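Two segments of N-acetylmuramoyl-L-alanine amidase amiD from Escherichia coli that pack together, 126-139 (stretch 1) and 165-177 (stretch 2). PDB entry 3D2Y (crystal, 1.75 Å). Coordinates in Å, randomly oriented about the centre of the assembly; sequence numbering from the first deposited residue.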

ATOM      1  N   GLN A 126      16.686   4.370   4.126  1.00 10.20           N
ATOM      2  CA  GLN A 126      15.733   3.433   3.511  1.00  8.82           C
ATOM      3  C   GLN A 126      14.678   4.152   2.693  1.00  9.68           C
ATOM      4  O   GLN A 126      14.409   3.777   1.546  1.00  5.66           O
ATOM      5  N   ILE A 127      14.084   5.186   3.272  1.00  6.92           N
ATOM      6  CA  ILE A 127      13.063   5.965   2.545  1.00  6.55           C
ATOM      7  C   ILE A 127      13.716   6.586   1.294  1.00  6.48           C
ATOM      8  O   ILE A 127      13.151   6.571   0.177  1.00  4.94           O
ATOM      9  N   GLN A 128      14.944   7.075   1.458  1.00  9.83           N
ATOM     10  CA  GLN A 128      15.640   7.716   0.340  1.00  8.21           C
ATOM     11  C   GLN A 128      15.875   6.743  -0.842  1.00  6.72           C
ATOM     12  O   GLN A 128      15.828   7.136  -2.023  1.00  3.99           O
ATOM     13  N   ALA A 129      16.147   5.481  -0.510  1.00  5.20           N
ATOM     14  CA  ALA A 129      16.329   4.386  -1.480  1.00  5.93           C
ATOM     15  C   ALA A 129      15.005   3.998  -2.124  1.00  3.37           C
ATOM     16  O   ALA A 129      14.920   3.754  -3.357  1.00  4.87           O
ATOM     17  N   LEU A 130      13.968   3.937  -1.287  1.00  4.37           N
ATOM     18  CA  LEU A 130      12.589   3.603  -1.743  1.00  3.30           C
ATOM     19  C   LEU A 130      12.025   4.546  -2.784  1.00  5.99           C
ATOM     20  O   LEU A 130      11.378   4.088  -3.723  1.00  3.35           O
ATOM     21  N   ILE A 131      12.230   5.851  -2.607  1.00  8.61           N
ATOM     22  CA  ILE A 131      11.601   6.876  -3.480  1.00  9.41           C
ATOM     23  C   ILE A 131      11.844   6.644  -5.001  1.00  8.81           C
ATOM     24  O   ILE A 131      10.888   6.520  -5.727  1.00  6.90           O
ATOM     25  N   PRO A 132      13.117   6.556  -5.470  1.00  6.30           N
ATOM     26  CA  PRO A 132      13.347   6.324  -6.918  1.00  6.16           C
ATOM     27  C   PRO A 132      12.846   4.967  -7.454  1.00  8.40           C
ATOM     28  O   PRO A 132      12.463   4.873  -8.619  1.00 12.66           O
ATOM     29  N   LEU A 133      12.817   3.940  -6.613  1.00 10.49           N
ATOM     30  CA  LEU A 133      12.305   2.642  -7.017  1.00  7.40           C
ATOM     31  C   LEU A 133      10.783   2.718  -7.163  1.00  9.90           C
ATOM     32  O   LEU A 133      10.221   2.306  -8.185  1.00  6.99           O
ATOM     33  N   ALA A 134      10.108   3.279  -6.163  1.00 10.09           N
ATOM     34  CA  ALA A 134       8.633   3.501  -6.277  1.00  6.07           C
ATOM     35  C   ALA A 134       8.278   4.372  -7.495  1.00  9.27           C
ATOM     36  O   ALA A 134       7.360   4.040  -8.231  1.00  5.83           O
ATOM     37  N   LYS A 135       9.026   5.456  -7.720  1.00  8.56           N
ATOM     38  CA  LYS A 135       8.766   6.332  -8.865  1.00  8.07           C
ATOM     39  C   LYS A 135       8.878   5.556 -10.184  1.00  8.89           C
ATOM     40  O   LYS A 135       8.049   5.712 -11.075  1.00  9.67           O
ATOM     41  N   ASP A 136       9.895   4.705 -10.298  1.00  5.87           N
ATOM     42  CA  ASP A 136      10.113   3.976 -11.523  1.00  9.92           C
ATOM     43  C   ASP A 136       8.964   3.012 -11.731  1.00  6.87           C
ATOM     44  O   ASP A 136       8.404   2.918 -12.841  1.00  7.07           O
ATOM     45  N   ILE A 137       8.578   2.336 -10.666  1.00  6.98           N
ATOM     46  CA  ILE A 137       7.480   1.363 -10.739  1.00  4.98           C
ATOM     47  C   ILE A 137       6.164   2.006 -11.138  1.00  8.51           C
ATOM     48  O   ILE A 137       5.479   1.532 -12.080  1.00  6.80           O
ATOM     49  N   ILE A 138       5.837   3.100 -10.449  1.00  7.50           N
ATOM     50  CA  ILE A 138       4.649   3.910 -10.732  1.00  7.30           C
ATOM     51  C   ILE A 138       4.629   4.446 -12.184  1.00  8.07           C
ATOM     52  O   ILE A 138       3.600   4.363 -12.844  1.00  6.99           O
ATOM     53  N   ALA A 139       5.765   4.952 -12.691  1.00  4.99           N
ATOM     54  CA  ALA A 139       5.882   5.332 -14.110  1.00  8.71           C
ATOM     55  C   ALA A 139       5.663   4.182 -15.075  1.00 10.32           C
ATOM     56  O   ALA A 139       4.952   4.335 -16.103  1.00  5.95           O
ATOM     57  N   LEU A 165       4.216   4.789  11.705  1.00  5.19           N
ATOM     58  CA  LEU A 165       5.477   5.559  11.618  1.00  4.50           C
ATOM     59  C   LEU A 165       5.989   5.640  10.166  1.00  7.57           C
ATOM     60  O   LEU A 165       6.945   6.371   9.861  1.00  6.40           O
ATOM     61  N   PHE A 166       5.325   4.920   9.275  1.00  7.48           N
ATOM     62  CA  PHE A 166       5.645   4.996   7.847  1.00  9.74           C
ATOM     63  C   PHE A 166       5.294   6.373   7.262  1.00  8.45           C
ATOM     64  O   PHE A 166       4.151   6.808   7.400  1.00  7.60           O
ATOM     65  N   PRO A 167       6.281   7.059   6.616  1.00  8.02           N
ATOM     66  CA  PRO A 167       6.075   8.460   6.204  1.00  2.78           C
ATOM     67  C   PRO A 167       5.306   8.682   4.878  1.00  9.43           C
ATOM     68  O   PRO A 167       5.890   9.117   3.887  1.00  7.03           O
ATOM     69  N   TRP A 168       3.999   8.364   4.879  1.00  4.08           N
ATOM     70  CA  TRP A 168       3.142   8.483   3.678  1.00  6.37           C
ATOM     71  C   TRP A 168       3.091   9.900   3.094  1.00 11.37           C
ATOM     72  O   TRP A 168       3.183  10.072   1.865  1.00 13.20           O
ATOM     73  N   GLN A 169       2.934  10.901   3.973  1.00  9.14           N
ATOM     74  CA  GLN A 169       2.888  12.308   3.538  1.00 12.39           C
ATOM     75  C   GLN A 169       4.197  12.751   2.853  1.00 10.04           C
ATOM     76  O   GLN A 169       4.160  13.392   1.806  1.00 11.17           O
ATOM     77  N   GLN A 170       5.340  12.399   3.436  1.00  5.68           N
ATOM     78  CA  GLN A 170       6.631  12.632   2.795  1.00  6.98           C
ATOM     79  C   GLN A 170       6.705  12.033   1.382  1.00  9.05           C
ATOM     80  O   GLN A 170       7.253  12.648   0.456  1.00  8.40           O
ATOM     81  N   LEU A 171       6.183  10.822   1.222  1.00  8.08           N
ATOM     82  CA  LEU A 171       6.229  10.155  -0.072  1.00  6.23           C
ATOM     83  C   LEU A 171       5.290  10.857  -1.026  1.00  6.87           C
ATOM     84  O   LEU A 171       5.601  10.955  -2.217  1.00  9.73           O
ATOM     85  N   ALA A 172       4.142  11.329  -0.517  1.00  7.65           N
ATOM     86  CA  ALA A 172       3.137  11.958  -1.346  1.00  7.19           C
ATOM     87  C   ALA A 172       3.667  13.252  -1.932  1.00 12.15           C
ATOM     88  O   ALA A 172       3.342  13.611  -3.063  1.00 13.95           O
ATOM     89  N   GLN A 173       4.496  13.943  -1.155  1.00 14.70           N
ATOM     90  CA  GLN A 173       5.155  15.173  -1.613  1.00 17.78           C
ATOM     91  C   GLN A 173       6.188  14.926  -2.718  1.00 14.56           C
ATOM     92  O   GLN A 173       6.528  15.853  -3.465  1.00 17.80           O
ATOM     93  N   GLN A 174       6.667  13.686  -2.809  1.00 12.52           N
ATOM     94  CA  GLN A 174       7.534  13.211  -3.900  1.00 14.17           C
ATOM     95  C   GLN A 174       6.760  12.574  -5.092  1.00 14.35           C
ATOM     96  O   GLN A 174       7.360  11.994  -6.026  1.00 14.73           O
ATOM     97  N   GLY A 175       5.433  12.683  -5.054  1.00 10.75           N
ATOM     98  CA  GLY A 175       4.550  12.160  -6.106  1.00 10.11           C
ATOM     99  C   GLY A 175       4.249  10.681  -5.966  1.00 12.33           C
ATOM    100  O   GLY A 175       3.801  10.036  -6.924  1.00 11.37           O
ATOM    101  N   ILE A 176       4.515  10.143  -4.776  1.00 10.48           N
ATOM    102  CA  ILE A 176       4.253   8.732  -4.464  1.00  5.42           C
ATOM    103  C   ILE A 176       3.099   8.542  -3.479  1.00  9.03           C
ATOM    104  O   ILE A 176       3.257   8.699  -2.265  1.00  5.58           O
ATOM    105  N   GLY A 177       1.971   8.108  -4.012  1.00  9.37           N
ATOM    106  CA  GLY A 177       0.773   7.826  -3.202  1.00 10.68           C
ATOM    107  C   GLY A 177      -0.167   9.002  -2.994  1.00  7.95           C
ATOM    108  O   GLY A 177       0.147  10.168  -3.308  1.00  4.43           O
TER

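The two stretches meet in a largely apolar contact, in which one side of helix 126-139 packs against the short helix 168-173 and the loop segments before and after it, with a few polar groups at its margin. The helix axes approach to 11.1 Å at an angle of 48°, and 567 Å² of surface is buried, both sides summed.

Along stretch 1 the apolar contacts come from Ile127, Leu130, Ile131, Ala134 and Ile138, whose spacing of three and four residues brings them to the same side of the helix. Ile127 points toward stretch 2 in an m, m rotamer that sends CD1 to within 3.6 Å of Pro167 CG, at the N-cap position of the short helix. Ile127 CD1 also lies 3.9 Å from Phe166 CE2. Leu130 (t, p) meets the edge of the Phe166 ring, its CD2 lying 3.8 Å from Phe166 CZ and near the ring plane; Phe166 itself leaves its backbone sideways, and its t rotamer carries the ring closer to the long helix.

In the middle, Leu171 (m, t) touches both Leu130 and Ile131: its CD2 is 3.6 Å from Ile131 CG1, while its CD1 lies 4.3 Å from Leu130 CD2. Beyond the short helix, Ile176 buries more area than any other residue of the contact. Its CA-to-CB bond points sideways, but the m, t rotamer extends CD1 to the long helix, where Ile176 CD1 lies 3.8 Å from Ala134 CB and 3.9 Å from Ile131 CG2. Ala134 CB also lies 4.0 Å from Ile176 CG2, so both branches of the isoleucine touch the alanine. Ile176 CG2 also receives Ile138 CD1 at 3.7 Å, Ile138 also being m, t.

The single direct hydrogen bond across the contact comes from Lys135. Its CB is directed sideways, yet the nearly stretched chain, with chi3 and chi4 between the usual wells, brings its end nearer to stretch 2, and Lys135 NZ donates to the backbone Gln174 O at 3.2 Å. On the way, Lys135 CG passes 3.8 Å from Ile176 CD1, so the aliphatic part of the lysine extends the apolar packing. Gln174 (m, m) points toward the helix and places NE2 4.0 Å from Ile131 CG2.

At the other end, Gln128 OE1 and Gln170 OE1 lie 3.8 Å apart. Both are acceptors, and a water links them: the O of water 1 lies 2.6 Å from Gln128 OE1 and 3.0 Å from Gln170 OE1. Gln170, extended in a t, t rotamer, also brings OE1 to 3.6 Å from Ile127 CG2.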

ATOM      1  CB  GLN A 126      15.075   2.582   4.594  1.00  9.62           C
ATOM      2  CG  GLN A 126      14.055   1.534   4.095  1.00  7.03           C
ATOM      3  CD  GLN A 126      13.599   0.613   5.201  1.00  8.67           C
ATOM      4  OE1 GLN A 126      12.857   1.019   6.124  1.00 10.03           O
ATOM      5  NE2 GLN A 126      14.061  -0.637   5.141  1.00  6.68           N
ATOM      6  CB  ILE A 127      12.480   7.061   3.501  1.00  7.07           C
ATOM      7  CG1 ILE A 127      11.840   6.415   4.775  1.00  5.97           C
ATOM      8  CG2 ILE A 127      11.520   7.986   2.769  1.00  5.80           C
ATOM      9  CD1 ILE A 127      10.725   5.359   4.486  1.00  7.08           C
ATOM     10  CB  GLN A 128      16.970   8.358   0.826  1.00 12.91           C
ATOM     11  CG  GLN A 128      16.836   9.739   1.564  1.00 13.56           C
ATOM     12  CD  GLN A 128      15.758  10.673   0.974  1.00 18.40           C
ATOM     13  OE1 GLN A 128      14.698  10.881   1.576  1.00 26.64           O
ATOM     14  NE2 GLN A 128      16.026  11.228  -0.200  1.00 19.50           N
ATOM     15  CB  ALA A 129      16.965   3.182  -0.768  1.00  4.69           C
ATOM     16  CB  LEU A 130      11.665   3.555  -0.537  1.00  4.64           C
ATOM     17  CG  LEU A 130      10.180   3.250  -0.761  1.00  8.69           C
ATOM     18  CD1 LEU A 130       9.983   1.921  -1.554  1.00  7.07           C
ATOM     19  CD2 LEU A 130       9.434   3.287   0.570  1.00  5.41           C
ATOM     20  CB  ILE A 131      11.939   8.344  -2.966  1.00  7.40           C
ATOM     21  CG1 ILE A 131      11.213   8.582  -1.633  1.00  8.97           C
ATOM     22  CG2 ILE A 131      11.609   9.434  -4.057  1.00  5.90           C
ATOM     23  CD1 ILE A 131      11.694   9.868  -0.797  1.00  9.13           C
ATOM     24  CB  PRO A 132      14.857   6.473  -7.060  1.00  6.47           C
ATOM     25  CG  PRO A 132      15.382   6.155  -5.692  1.00  7.87           C
ATOM     26  CD  PRO A 132      14.394   6.715  -4.746  1.00  7.05           C
ATOM     27  CB  LEU A 133      12.717   1.569  -5.991  1.00 12.65           C
ATOM     28  CG  LEU A 133      12.021   0.201  -6.158  1.00 10.35           C
ATOM     29  CD1 LEU A 133      12.379  -0.467  -7.519  1.00 10.17           C
ATOM     30  CD2 LEU A 133      12.288  -0.693  -4.942  1.00  6.82           C
ATOM     31  CB  ALA A 134       8.085   4.116  -4.989  1.00  7.58           C
ATOM     32  CB  LYS A 135       9.701   7.561  -8.860  1.00 11.03           C
ATOM     33  CG  LYS A 135       9.342   8.549  -7.743  1.00 10.63           C
ATOM     34  CD  LYS A 135      10.263   9.746  -7.687  1.00 14.34           C
ATOM     35  CE  LYS A 135       9.598  10.952  -8.319  1.00 18.88           C
ATOM     36  NZ  LYS A 135      10.051  12.244  -7.653  1.00 23.03           N
ATOM     37  CB  ASP A 136      11.429   3.209 -11.517  1.00  6.99           C
ATOM     38  CG  ASP A 136      12.648   4.098 -11.783  1.00 12.50           C
ATOM     39  OD1 ASP A 136      12.531   5.310 -12.137  1.00 14.01           O
ATOM     40  OD2 ASP A 136      13.745   3.548 -11.626  1.00  9.57           O
ATOM     41  CB  ILE A 137       7.339   0.539  -9.418  1.00  3.31           C
ATOM     42  CG1 ILE A 137       8.610  -0.261  -9.186  1.00  5.93           C
ATOM     43  CG2 ILE A 137       6.179  -0.463  -9.557  1.00  4.20           C
ATOM     44  CD1 ILE A 137       8.702  -0.795  -7.752  1.00  5.58           C
ATOM     45  CB  ILE A 138       4.517   5.053  -9.691  1.00  6.92           C
ATOM     46  CG1 ILE A 138       4.145   4.469  -8.313  1.00  7.84           C
ATOM     47  CG2 ILE A 138       3.559   6.131 -10.196  1.00  6.93           C
ATOM     48  CD1 ILE A 138       4.540   5.319  -7.131  1.00  6.62           C
ATOM     49  CB  ALA A 139       7.264   6.038 -14.407  1.00  8.12           C
ATOM     50  CB  LEU A 165       6.535   5.006  12.580  1.00  7.39           C
ATOM     51  CG  LEU A 165       6.233   5.231  14.088  1.00  7.23           C
ATOM     52  CD1 LEU A 165       7.389   4.817  14.906  1.00  8.23           C
ATOM     53  CD2 LEU A 165       5.920   6.690  14.407  1.00 11.72           C
ATOM     54  CB  PHE A 166       4.994   3.871   7.004  1.00  6.93           C
ATOM     55  CG  PHE A 166       5.526   3.832   5.609  1.00  6.27           C
ATOM     56  CD1 PHE A 166       4.798   4.375   4.552  1.00  2.73           C
ATOM     57  CD2 PHE A 166       6.813   3.340   5.368  1.00  7.15           C
ATOM     58  CE1 PHE A 166       5.366   4.386   3.233  1.00  3.01           C
ATOM     59  CE2 PHE A 166       7.367   3.348   4.108  1.00  3.91           C
ATOM     60  CZ  PHE A 166       6.625   3.864   3.024  1.00  7.04           C
ATOM     61  CB  PRO A 167       7.521   9.009   6.156  1.00  7.29           C
ATOM     62  CG  PRO A 167       8.360   7.806   5.750  1.00  8.01           C
ATOM     63  CD  PRO A 167       7.647   6.576   6.296  1.00  7.03           C
ATOM     64  CB  TRP A 168       1.728   7.994   3.972  1.00  6.36           C
ATOM     65  CG  TRP A 168       1.622   6.501   4.129  1.00  3.98           C
ATOM     66  CD1 TRP A 168       1.470   5.815   5.291  1.00  7.99           C
ATOM     67  CD2 TRP A 168       1.745   5.508   3.086  1.00  6.94           C
ATOM     68  NE1 TRP A 168       1.430   4.442   5.050  1.00  5.90           N
ATOM     69  CE2 TRP A 168       1.573   4.226   3.703  1.00  6.04           C
ATOM     70  CE3 TRP A 168       1.943   5.573   1.697  1.00  9.24           C
ATOM     71  CZ2 TRP A 168       1.617   3.021   2.982  1.00  5.24           C
ATOM     72  CZ3 TRP A 168       1.969   4.368   0.960  1.00  7.98           C
ATOM     73  CH2 TRP A 168       1.811   3.100   1.623  1.00  7.38           C
ATOM     74  CB  GLN A 169       2.542  13.263   4.691  1.00 13.50           C
ATOM     75  CG  GLN A 169       1.859  14.531   4.174  1.00 17.42           C
ATOM     76  CD  GLN A 169       1.638  15.591   5.229  1.00 20.02           C
ATOM     77  OE1 GLN A 169       1.601  15.314   6.433  1.00 18.74           O
ATOM     78  NE2 GLN A 169       1.456  16.821   4.773  1.00 21.47           N
ATOM     79  CB  GLN A 170       7.757  12.035   3.630  1.00  8.97           C
ATOM     80  CG  GLN A 170       9.087  12.432   3.113  1.00 13.64           C
ATOM     81  CD  GLN A 170      10.235  11.699   3.729  1.00 15.03           C
ATOM     82  OE1 GLN A 170      11.292  11.599   3.112  1.00 21.30           O
ATOM     83  NE2 GLN A 170      10.047  11.159   4.927  1.00 17.39           N
ATOM     84  CB  LEU A 171       5.801   8.687   0.023  1.00  8.24           C
ATOM     85  CG  LEU A 171       6.795   7.663   0.553  1.00 13.15           C
ATOM     86  CD1 LEU A 171       6.473   6.300  -0.044  1.00 12.93           C
ATOM     87  CD2 LEU A 171       8.150   8.103   0.156  1.00  6.05           C
ATOM     88  CB  ALA A 172       1.842  12.202  -0.554  1.00 12.55           C
ATOM     89  CB  GLN A 173       5.755  15.918  -0.430  1.00 19.80           C
ATOM     90  CG  GLN A 173       4.667  16.479   0.492  1.00 23.10           C
ATOM     91  CD  GLN A 173       5.194  16.924   1.839  1.00 25.51           C
ATOM     92  OE1 GLN A 173       6.363  16.718   2.165  1.00 29.68           O
ATOM     93  NE2 GLN A 173       4.327  17.551   2.632  1.00 26.91           N
ATOM     94  CB  GLN A 174       8.582  12.235  -3.339  1.00 16.19           C
ATOM     95  CG  GLN A 174       9.514  12.839  -2.309  1.00 20.19           C
ATOM     96  CD  GLN A 174      10.491  13.803  -2.919  1.00 24.46           C
ATOM     97  OE1 GLN A 174      10.633  14.932  -2.456  1.00 24.64           O
ATOM     98  NE2 GLN A 174      11.173  13.368  -3.978  1.00 26.39           N
ATOM     99  CB  ILE A 176       5.485   8.013  -3.919  1.00  7.05           C
ATOM    100  CG1 ILE A 176       6.695   8.224  -4.863  1.00  6.27           C
ATOM    101  CG2 ILE A 176       5.172   6.496  -3.647  1.00  6.78           C
ATOM    102  CD1 ILE A 176       8.046   7.833  -4.235  1.00  2.00           C
TER
HETATM  103  O   HOH W   1      14.016  12.751   3.267  1.00 41.40           O